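Local coordinates for PppA (Pseudomonas aeruginosa, PDB 6JKV), which is probably a metal-dependent serine/threonine phosphatase of the PP2C family that binds manganese and regulates type VI secretion, at residues 134-146 with 150-162. Numbering follows the deposited sequence.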
ATOM      1  N   SER A 134      -1.343  10.471  -7.987  1.00 16.73           N
ATOM      2  CA  SER A 134      -0.808   9.295  -8.704  1.00 16.72           C
ATOM      3  C   SER A 134      -0.717   8.135  -7.723  1.00 16.48           C
ATOM      4  O   SER A 134      -0.314   8.358  -6.571  1.00 16.30           O
ATOM      5  CB  SER A 134       0.524   9.596  -9.330  1.00 16.78           C
ATOM      6  OG  SER A 134       0.412  10.632 -10.291  1.00 16.60           O
ATOM      7  N   CYS A 135      -1.091   6.943  -8.173  1.00 15.78           N
ATOM      8  CA  CYS A 135      -0.890   5.682  -7.435  1.00 15.85           C
ATOM      9  C   CYS A 135       0.172   4.870  -8.171  1.00 16.38           C
ATOM     10  O   CYS A 135       0.040   4.667  -9.392  1.00 16.62           O
ATOM     11  CB  CYS A 135      -2.189   4.899  -7.312  1.00 16.17           C
ATOM     12  SG  CYS A 135      -1.973   3.222  -6.664  1.00 17.56           S
ATOM     13  N   LEU A 136       1.206   4.453  -7.447  1.00 16.30           N
ATOM     14  CA  LEU A 136       2.190   3.459  -7.933  1.00 17.00           C
ATOM     15  C   LEU A 136       2.046   2.213  -7.065  1.00 16.79           C
ATOM     16  O   LEU A 136       1.934   2.349  -5.836  1.00 16.52           O
ATOM     17  CB  LEU A 136       3.607   4.025  -7.832  1.00 17.35           C
ATOM     18  CG  LEU A 136       3.952   5.153  -8.798  1.00 18.54           C
ATOM     19  CD1 LEU A 136       5.213   5.881  -8.349  1.00 19.87           C
ATOM     20  CD2 LEU A 136       4.105   4.628 -10.216  1.00 19.33           C
ATOM     21  N   TRP A 137       2.042   1.036  -7.677  1.00 18.05           N
ATOM     22  CA  TRP A 137       1.929  -0.219  -6.898  1.00 17.92           C
ATOM     23  C   TRP A 137       2.593  -1.383  -7.628  1.00 18.50           C
ATOM     24  O   TRP A 137       2.733  -1.366  -8.874  1.00 17.91           O
ATOM     25  CB  TRP A 137       0.465  -0.515  -6.558  1.00 17.59           C
ATOM     26  CG  TRP A 137      -0.265  -1.312  -7.592  1.00 18.16           C
ATOM     27  CD1 TRP A 137      -0.422  -2.667  -7.613  1.00 18.77           C
ATOM     28  CD2 TRP A 137      -0.967  -0.808  -8.744  1.00 17.61           C
ATOM     29  NE1 TRP A 137      -1.165  -3.043  -8.699  1.00 18.58           N
ATOM     30  CE2 TRP A 137      -1.517  -1.924  -9.406  1.00 18.11           C
ATOM     31  CE3 TRP A 137      -1.185   0.469  -9.277  1.00 17.01           C
ATOM     32  CZ2 TRP A 137      -2.268  -1.797 -10.573  1.00 18.83           C
ATOM     33  CZ3 TRP A 137      -1.928   0.591 -10.429  1.00 18.17           C
ATOM     34  CH2 TRP A 137      -2.468  -0.528 -11.064  1.00 18.91           C
ATOM     35  N   ALA A 138       2.991  -2.358  -6.822  1.00 18.02           N
ATOM     36  CA  ALA A 138       3.517  -3.667  -7.245  1.00 18.15           C
ATOM     37  C   ALA A 138       3.226  -4.662  -6.125  1.00 16.97           C
ATOM     38  O   ALA A 138       3.782  -4.494  -5.031  1.00 15.39           O
ATOM     39  CB  ALA A 138       4.986  -3.555  -7.564  1.00 18.98           C
ATOM     40  N   GLY A 139       2.326  -5.612  -6.387  1.00 17.81           N
ATOM     41  CA  GLY A 139       1.901  -6.634  -5.417  1.00 17.93           C
ATOM     42  C   GLY A 139       0.398  -6.627  -5.205  1.00 17.68           C
ATOM     43  O   GLY A 139      -0.337  -6.156  -6.090  1.00 17.44           O
ATOM     44  N   ASP A 140      -0.047  -7.176  -4.079  1.00 18.22           N
ATOM     45  CA  ASP A 140      -1.485  -7.391  -3.768  1.00 18.58           C
ATOM     46  C   ASP A 140      -1.904  -6.483  -2.607  1.00 18.64           C
ATOM     47  O   ASP A 140      -2.930  -6.775  -1.961  1.00 18.16           O
ATOM     48  CB  ASP A 140      -1.764  -8.860  -3.450  1.00 19.60           C
ATOM     49  CG  ASP A 140      -0.945  -9.405  -2.289  1.00 19.20           C
ATOM     50  OD1 ASP A 140      -0.178  -8.635  -1.695  1.00 17.68           O
ATOM     51  OD2 ASP A 140      -1.073 -10.604  -1.997  1.00 21.26           O
ATOM     52  N   SER A 141      -1.118  -5.444  -2.325  1.00 17.65           N
ATOM     53  CA  SER A 141      -1.541  -4.312  -1.470  1.00 16.46           C
ATOM     54  C   SER A 141      -2.335  -3.341  -2.348  1.00 16.39           C
ATOM     55  O   SER A 141      -1.946  -3.141  -3.523  1.00 17.37           O
ATOM     56  CB  SER A 141      -0.368  -3.654  -0.807  1.00 15.95           C
ATOM     57  OG  SER A 141       0.241  -4.511   0.147  1.00 14.79           O
ATOM     58  N   ARG A 142      -3.425  -2.799  -1.814  1.00 15.08           N
ATOM     59  CA  ARG A 142      -4.459  -2.136  -2.633  1.00 16.13           C
ATOM     60  C   ARG A 142      -4.571  -0.657  -2.265  1.00 16.13           C
ATOM     61  O   ARG A 142      -4.264  -0.263  -1.106  1.00 16.43           O
ATOM     62  CB  ARG A 142      -5.802  -2.851  -2.474  1.00 16.28           C
ATOM     63  CG  ARG A 142      -5.826  -4.227  -3.114  1.00 17.27           C
ATOM     64  CD  ARG A 142      -7.053  -5.006  -2.710  1.00 17.90           C
ATOM     65  NE  ARG A 142      -7.083  -6.326  -3.322  1.00 19.74           N
ATOM     66  CZ  ARG A 142      -8.184  -7.037  -3.527  1.00 21.54           C
ATOM     67  NH1 ARG A 142      -9.366  -6.551  -3.184  1.00 22.54           N
ATOM     68  NH2 ARG A 142      -8.100  -8.230  -4.084  1.00 22.66           N
ATOM     69  N   LEU A 143      -4.973   0.131  -3.259  1.00 16.23           N
ATOM     70  CA  LEU A 143      -5.548   1.476  -3.068  1.00 15.83           C
ATOM     71  C   LEU A 143      -6.998   1.460  -3.551  1.00 16.00           C
ATOM     72  O   LEU A 143      -7.251   1.021  -4.699  1.00 15.05           O
ATOM     73  CB  LEU A 143      -4.741   2.509  -3.844  1.00 16.00           C
ATOM     74  CG  LEU A 143      -5.425   3.867  -3.935  1.00 16.45           C
ATOM     75  CD1 LEU A 143      -5.280   4.621  -2.621  1.00 16.15           C
ATOM     76  CD2 LEU A 143      -4.881   4.665  -5.099  1.00 17.42           C
ATOM     77  N   TYR A 144      -7.896   1.931  -2.690  1.00 15.89           N
ATOM     78  CA  TYR A 144      -9.317   2.181  -3.009  1.00 16.78           C
ATOM     79  C   TYR A 144      -9.606   3.679  -2.923  1.00 16.99           C
ATOM     80  O   TYR A 144      -8.946   4.389  -2.152  1.00 16.77           O
ATOM     81  CB  TYR A 144     -10.240   1.465  -2.028  1.00 17.16           C
ATOM     82  CG  TYR A 144     -10.218  -0.040  -2.062  1.00 18.48           C
ATOM     83  CD1 TYR A 144      -9.273  -0.753  -1.341  1.00 18.23           C
ATOM     84  CD2 TYR A 144     -11.177  -0.750  -2.761  1.00 18.63           C
ATOM     85  CE1 TYR A 144      -9.273  -2.138  -1.339  1.00 18.57           C
ATOM     86  CE2 TYR A 144     -11.192  -2.131  -2.766  1.00 19.20           C
ATOM     87  CZ  TYR A 144     -10.238  -2.827  -2.049  1.00 18.75           C
ATOM     88  OH  TYR A 144     -10.250  -4.195  -2.027  1.00 19.96           O
ATOM     89  N   ARG A 145     -10.592   4.129  -3.688  1.00 17.66           N
ATOM     90  CA  ARG A 145     -11.134   5.500  -3.553  1.00 18.40           C
ATOM     91  C   ARG A 145     -12.602   5.415  -3.149  1.00 20.03           C
ATOM     92  O   ARG A 145     -13.351   4.682  -3.798  1.00 23.14           O
ATOM     93  CB  ARG A 145     -10.968   6.285  -4.851  1.00 18.73           C
ATOM     94  CG  ARG A 145     -11.767   7.582  -4.864  1.00 18.73           C
ATOM     95  CD  ARG A 145     -11.513   8.432  -6.081  1.00 19.27           C
ATOM     96  NE  ARG A 145     -11.952   7.760  -7.288  1.00 19.77           N
ATOM     97  CZ  ARG A 145     -11.725   8.200  -8.518  1.00 20.58           C
ATOM     98  NH1 ARG A 145     -11.051   9.323  -8.706  1.00 20.98           N
ATOM     99  NH2 ARG A 145     -12.142   7.492  -9.551  1.00 21.10           N
ATOM    100  N   LEU A 146     -12.978   6.142  -2.099  1.00 19.32           N
ATOM    101  CA  LEU A 146     -14.391   6.366  -1.734  1.00 19.00           C
ATOM    102  C   LEU A 146     -14.796   7.752  -2.227  1.00 19.24           C
ATOM    103  O   LEU A 146     -14.194   8.751  -1.786  1.00 19.73           O
ATOM    104  CB  LEU A 146     -14.564   6.251  -0.220  1.00 19.04           C
ATOM    105  CG  LEU A 146     -16.004   6.352   0.271  1.00 19.57           C
ATOM    106  CD1 LEU A 146     -16.736   5.047   0.012  1.00 20.66           C
ATOM    107  CD2 LEU A 146     -16.051   6.703   1.745  1.00 19.24           C
ATOM    108  N   VAL A 150     -19.454   5.743  -2.630  1.00 23.32           N
ATOM    109  CA  VAL A 150     -19.208   4.572  -3.523  1.00 23.31           C
ATOM    110  C   VAL A 150     -17.719   4.235  -3.490  1.00 21.24           C
ATOM    111  O   VAL A 150     -16.895   5.136  -3.744  1.00 20.40           O
ATOM    112  CB  VAL A 150     -19.679   4.835  -4.963  1.00 24.24           C
ATOM    113  CG1 VAL A 150     -19.401   3.632  -5.848  1.00 24.63           C
ATOM    114  CG2 VAL A 150     -21.156   5.218  -5.011  1.00 25.46           C
ATOM    115  N   LEU A 151     -17.397   2.976  -3.194  1.00 21.42           N
ATOM    116  CA  LEU A 151     -15.997   2.490  -3.149  1.00 21.03           C
ATOM    117  C   LEU A 151     -15.580   1.950  -4.517  1.00 20.76           C
ATOM    118  O   LEU A 151     -16.374   1.276  -5.172  1.00 22.39           O
ATOM    119  CB  LEU A 151     -15.854   1.404  -2.084  1.00 21.28           C
ATOM    120  CG  LEU A 151     -14.418   0.984  -1.801  1.00 20.26           C
ATOM    121  CD1 LEU A 151     -13.679   2.098  -1.084  1.00 19.68           C
ATOM    122  CD2 LEU A 151     -14.388  -0.296  -0.981  1.00 21.04           C
ATOM    123  N   GLU A 152     -14.339   2.209  -4.900  1.00 20.41           N
ATOM    124  CA  GLU A 152     -13.816   1.809  -6.223  1.00 20.20           C
ATOM    125  C   GLU A 152     -12.358   1.412  -6.075  1.00 18.31           C
ATOM    126  O   GLU A 152     -11.585   2.196  -5.503  1.00 16.98           O
ATOM    127  CB  GLU A 152     -13.984   2.964  -7.204  1.00 21.89           C
ATOM    128  CG  GLU A 152     -13.234   2.772  -8.499  1.00 22.80           C
ATOM    129  CD  GLU A 152     -13.357   3.952  -9.449  1.00 24.95           C
ATOM    130  OE1 GLU A 152     -13.962   4.989  -9.047  1.00 27.42           O
ATOM    131  OE2 GLU A 152     -12.823   3.850 -10.575  1.00 25.61           O
ATOM    132  N   ALA A 153     -12.019   0.219  -6.555  1.00 18.48           N
ATOM    133  CA  ALA A 153     -10.648  -0.319  -6.550  1.00 19.34           C
ATOM    134  C   ALA A 153      -9.850   0.434  -7.610  1.00 19.08           C
ATOM    135  O   ALA A 153     -10.266   0.435  -8.771  1.00 20.80           O
ATOM    136  CB  ALA A 153     -10.660  -1.811  -6.806  1.00 20.06           C
ATOM    137  N   ILE A 154      -8.760   1.081  -7.205  1.00 18.84           N
ATOM    138  CA  ILE A 154      -7.877   1.834  -8.139  1.00 17.95           C
ATOM    139  C   ILE A 154      -6.751   0.913  -8.596  1.00 17.02           C
ATOM    140  O   ILE A 154      -6.510   0.818  -9.799  1.00 17.31           O
ATOM    141  CB  ILE A 154      -7.356   3.121  -7.478  1.00 17.36           C
ATOM    142  CG1 ILE A 154      -8.517   3.998  -6.994  1.00 17.69           C
ATOM    143  CG2 ILE A 154      -6.451   3.874  -8.437  1.00 17.47           C
ATOM    144  CD1 ILE A 154      -9.565   4.280  -8.053  1.00 17.95           C
ATOM    145  N   SER A 155      -6.082   0.256  -7.658  1.00 16.83           N
ATOM    146  CA  SER A 155      -5.021  -0.717  -7.985  1.00 17.40           C
ATOM    147  C   SER A 155      -5.666  -2.059  -8.326  1.00 18.06           C
ATOM    148  O   SER A 155      -6.815  -2.301  -7.918  1.00 17.80           O
ATOM    149  CB  SER A 155      -4.020  -0.853  -6.874  1.00 17.11           C
ATOM    150  OG  SER A 155      -4.629  -1.433  -5.734  1.00 16.66           O
ATOM    151  N   ARG A 156      -4.928  -2.897  -9.042  1.00 19.31           N
ATOM    152  CA  ARG A 156      -5.340  -4.275  -9.398  1.00 20.82           C
ATOM    153  C   ARG A 156      -4.189  -5.215  -9.046  1.00 20.96           C
ATOM    154  O   ARG A 156      -3.064  -4.999  -9.531  1.00 21.43           O
ATOM    155  CB  ARG A 156      -5.707  -4.372 -10.880  1.00 22.66           C
ATOM    156  CG  ARG A 156      -5.571  -5.776 -11.449  1.00 24.26           C
ATOM    157  CD  ARG A 156      -6.175  -5.914 -12.823  1.00 26.73           C
ATOM    158  NE  ARG A 156      -7.630  -5.924 -12.757  1.00 28.09           N
ATOM    159  CZ  ARG A 156      -8.428  -6.137 -13.791  1.00 28.52           C
ATOM    160  NH1 ARG A 156      -7.914  -6.357 -14.991  1.00 30.47           N
ATOM    161  NH2 ARG A 156      -9.741  -6.139 -13.621  1.00 29.52           N
ATOM    162  N   ASP A 157      -4.478  -6.244  -8.250  1.00 19.84           N
ATOM    163  CA  ASP A 157      -3.447  -7.113  -7.637  1.00 19.76           C
ATOM    164  C   ASP A 157      -2.529  -7.660  -8.732  1.00 20.74           C
ATOM    165  O   ASP A 157      -3.038  -8.136  -9.767  1.00 21.10           O
ATOM    166  CB  ASP A 157      -4.091  -8.245  -6.839  1.00 20.07           C
ATOM    167  CG  ASP A 157      -4.778  -7.800  -5.553  1.00 19.61           C
ATOM    168  OD1 ASP A 157      -4.638  -6.612  -5.180  1.00 21.60           O
ATOM    169  OD2 ASP A 157      -5.453  -8.641  -4.929  1.00 18.49           O
ATOM    170  N   HIS A 158      -1.218  -7.572  -8.512  1.00 20.99           N
ATOM    171  CA  HIS A 158      -0.207  -8.350  -9.267  1.00 20.78           C
ATOM    172  C   HIS A 158      -0.106  -9.719  -8.603  1.00 21.86           C
ATOM    173  O   HIS A 158       0.785  -9.922  -7.768  1.00 21.16           O
ATOM    174  CB  HIS A 158       1.133  -7.622  -9.309  1.00 20.32           C
ATOM    175  CG  HIS A 158       1.055  -6.301  -9.987  1.00 20.27           C
ATOM    176  ND1 HIS A 158       1.457  -5.138  -9.366  1.00 19.75           N
ATOM    177  CD2 HIS A 158       0.618  -5.956 -11.218  1.00 19.96           C
ATOM    178  CE1 HIS A 158       1.284  -4.131 -10.194  1.00 20.13           C
ATOM    179  NE2 HIS A 158       0.767  -4.609 -11.337  1.00 20.06           N
ATOM    180  N   SER A 159      -1.034 -10.604  -8.952  1.00 22.40           N
ATOM    181  CA  SER A 159      -1.201 -11.926  -8.317  1.00 22.20           C
ATOM    182  C   SER A 159      -1.589 -12.945  -9.381  1.00 22.34           C
ATOM    183  O   SER A 159      -2.237 -12.576 -10.386  1.00 20.57           O
ATOM    184  CB  SER A 159      -2.229 -11.887  -7.222  1.00 22.13           C
ATOM    185  OG  SER A 159      -3.544 -11.880  -7.761  1.00 21.74           O
ATOM    186  N   TYR A 160      -1.184 -14.184  -9.141  1.00 23.39           N
ATOM    187  CA  TYR A 160      -1.509 -15.339 -10.002  1.00 25.07           C
ATOM    188  C   TYR A 160      -3.026 -15.442 -10.159  1.00 25.49           C
ATOM    189  O   TYR A 160      -3.502 -15.641 -11.294  1.00 25.95           O
ATOM    190  CB  TYR A 160      -0.949 -16.623  -9.398  1.00 26.00           C
ATOM    191  CG  TYR A 160      -0.957 -17.771 -10.366  1.00 27.55           C
ATOM    192  CD1 TYR A 160       0.024 -17.878 -11.339  1.00 28.54           C
ATOM    193  CD2 TYR A 160      -1.954 -18.730 -10.330  1.00 28.96           C
ATOM    194  CE1 TYR A 160       0.028 -18.926 -12.243  1.00 30.28           C
ATOM    195  CE2 TYR A 160      -1.958 -19.793 -11.217  1.00 30.90           C
ATOM    196  CZ  TYR A 160      -0.970 -19.880 -12.185  1.00 31.23           C
ATOM    197  OH  TYR A 160      -0.951 -20.919 -13.069  1.00 32.52           O
ATOM    198  N   VAL A 161      -3.746 -15.315  -9.040  1.00 25.06           N
ATOM    199  CA  VAL A 161      -5.232 -15.364  -8.997  1.00 25.80           C
ATOM    200  C   VAL A 161      -5.774 -14.290  -9.941  1.00 25.34           C
ATOM    201  O   VAL A 161      -6.605 -14.631 -10.781  1.00 26.10           O
ATOM    202  CB  VAL A 161      -5.775 -15.200  -7.563  1.00 26.42           C
ATOM    203  CG1 VAL A 161      -7.296 -15.118  -7.540  1.00 26.86           C
ATOM    204  CG2 VAL A 161      -5.301 -16.332  -6.673  1.00 27.44           C
ATOM    205  N   GLN A 162      -5.298 -13.048  -9.824  1.00 24.93           N
ATOM    206  CA  GLN A 162      -5.841 -11.907 -10.606  1.00 25.32           C
ATOM    207  C   GLN A 162      -5.666 -12.183 -12.103  1.00 26.77           C
ATOM    208  O   GLN A 162      -6.578 -11.839 -12.872  1.00 28.36           O
ATOM    209  CB  GLN A 162      -5.169 -10.589 -10.231  1.00 24.48           C
ATOM    210  CG  GLN A 162      -5.787  -9.385 -10.929  1.00 24.07           C
ATOM    211  CD  GLN A 162      -7.185  -9.110 -10.434  1.00 24.37           C
ATOM    212  OE1 GLN A 162      -7.385  -8.754  -9.276  1.00 24.38           O
ATOM    213  NE2 GLN A 162      -8.165  -9.246 -11.312  1.00 25.64           N
TER
HETATM  214  O   HOH W   1      -5.144  -8.048  -2.072  1.00 29.83           O
HETATM  215  O   HOH W   2      -3.598  -3.992  -5.774  1.00 25.39           O
HETATM  216  O   HOH W   3      -7.888  -1.960  -4.950  1.00 32.47           O
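The indole of Trp-137 has Ser-155 on one face and His-158 on the other. Ser-155 CB sits squarely over its face, 3.7 Å from the centroid of the five-membered ring, a CH-pi contact; the imidazole of His-158 lies nearly parallel to the indole (planes at 12°) but strongly offset, with CE1 against NE1. Near the indole edge, NE1 donates to Arg-156 O at 2.9 Å, though the bond is bent and the carbonyl is approached from above its plane. In the imidazole plane, ND1 of His-158 takes the N-H of Gly-139 at 3.1 Å, while Gly-139 O accepts from His-158 N; with NE2 hydrogen-bonded to Ser-197 OG, the ring's rotation is fixed.

These bonds join residues 156-158 to the end of strand 132-138 and to Gly-139, where the turn into strand 142-147 begins; the two strands belong to the facing sheets of the PP2C beta-sandwich. That turn brings Asp-140 beside the manganese ligand Asp-214. Strands 142-147 and 150-153 form an antiparallel hairpin at one sheet's edge, with Arg-145 and Glu-152 as its hydrogen-bonded pair. Their side chains run alongside each other, and a nearly straight salt bridge joins Arg-145 NH2 to Glu-152 OE1 at 3.1 Å, OE1 lying in the guanidinium plane but NH2 coming from above the carboxylate plane.

Arg-142 grips Asp-157 side-on: NE reaches OD1, and NH2 reaches OD2 at 2.8 Å, the carboxylate turned 49° from the guanidinium. NH1 donates in plane to Tyr-144 OH, which together with that grip fixes the group's rotation. A chi1 of 66° turns Ser-155 OG toward the backbone of strand 142-147 while CB stays on the indole; the hydroxyl accepts from Leu-143 N at 2.9 Å and donates to a water shared with Ser-141 O and Asp-157 OD1.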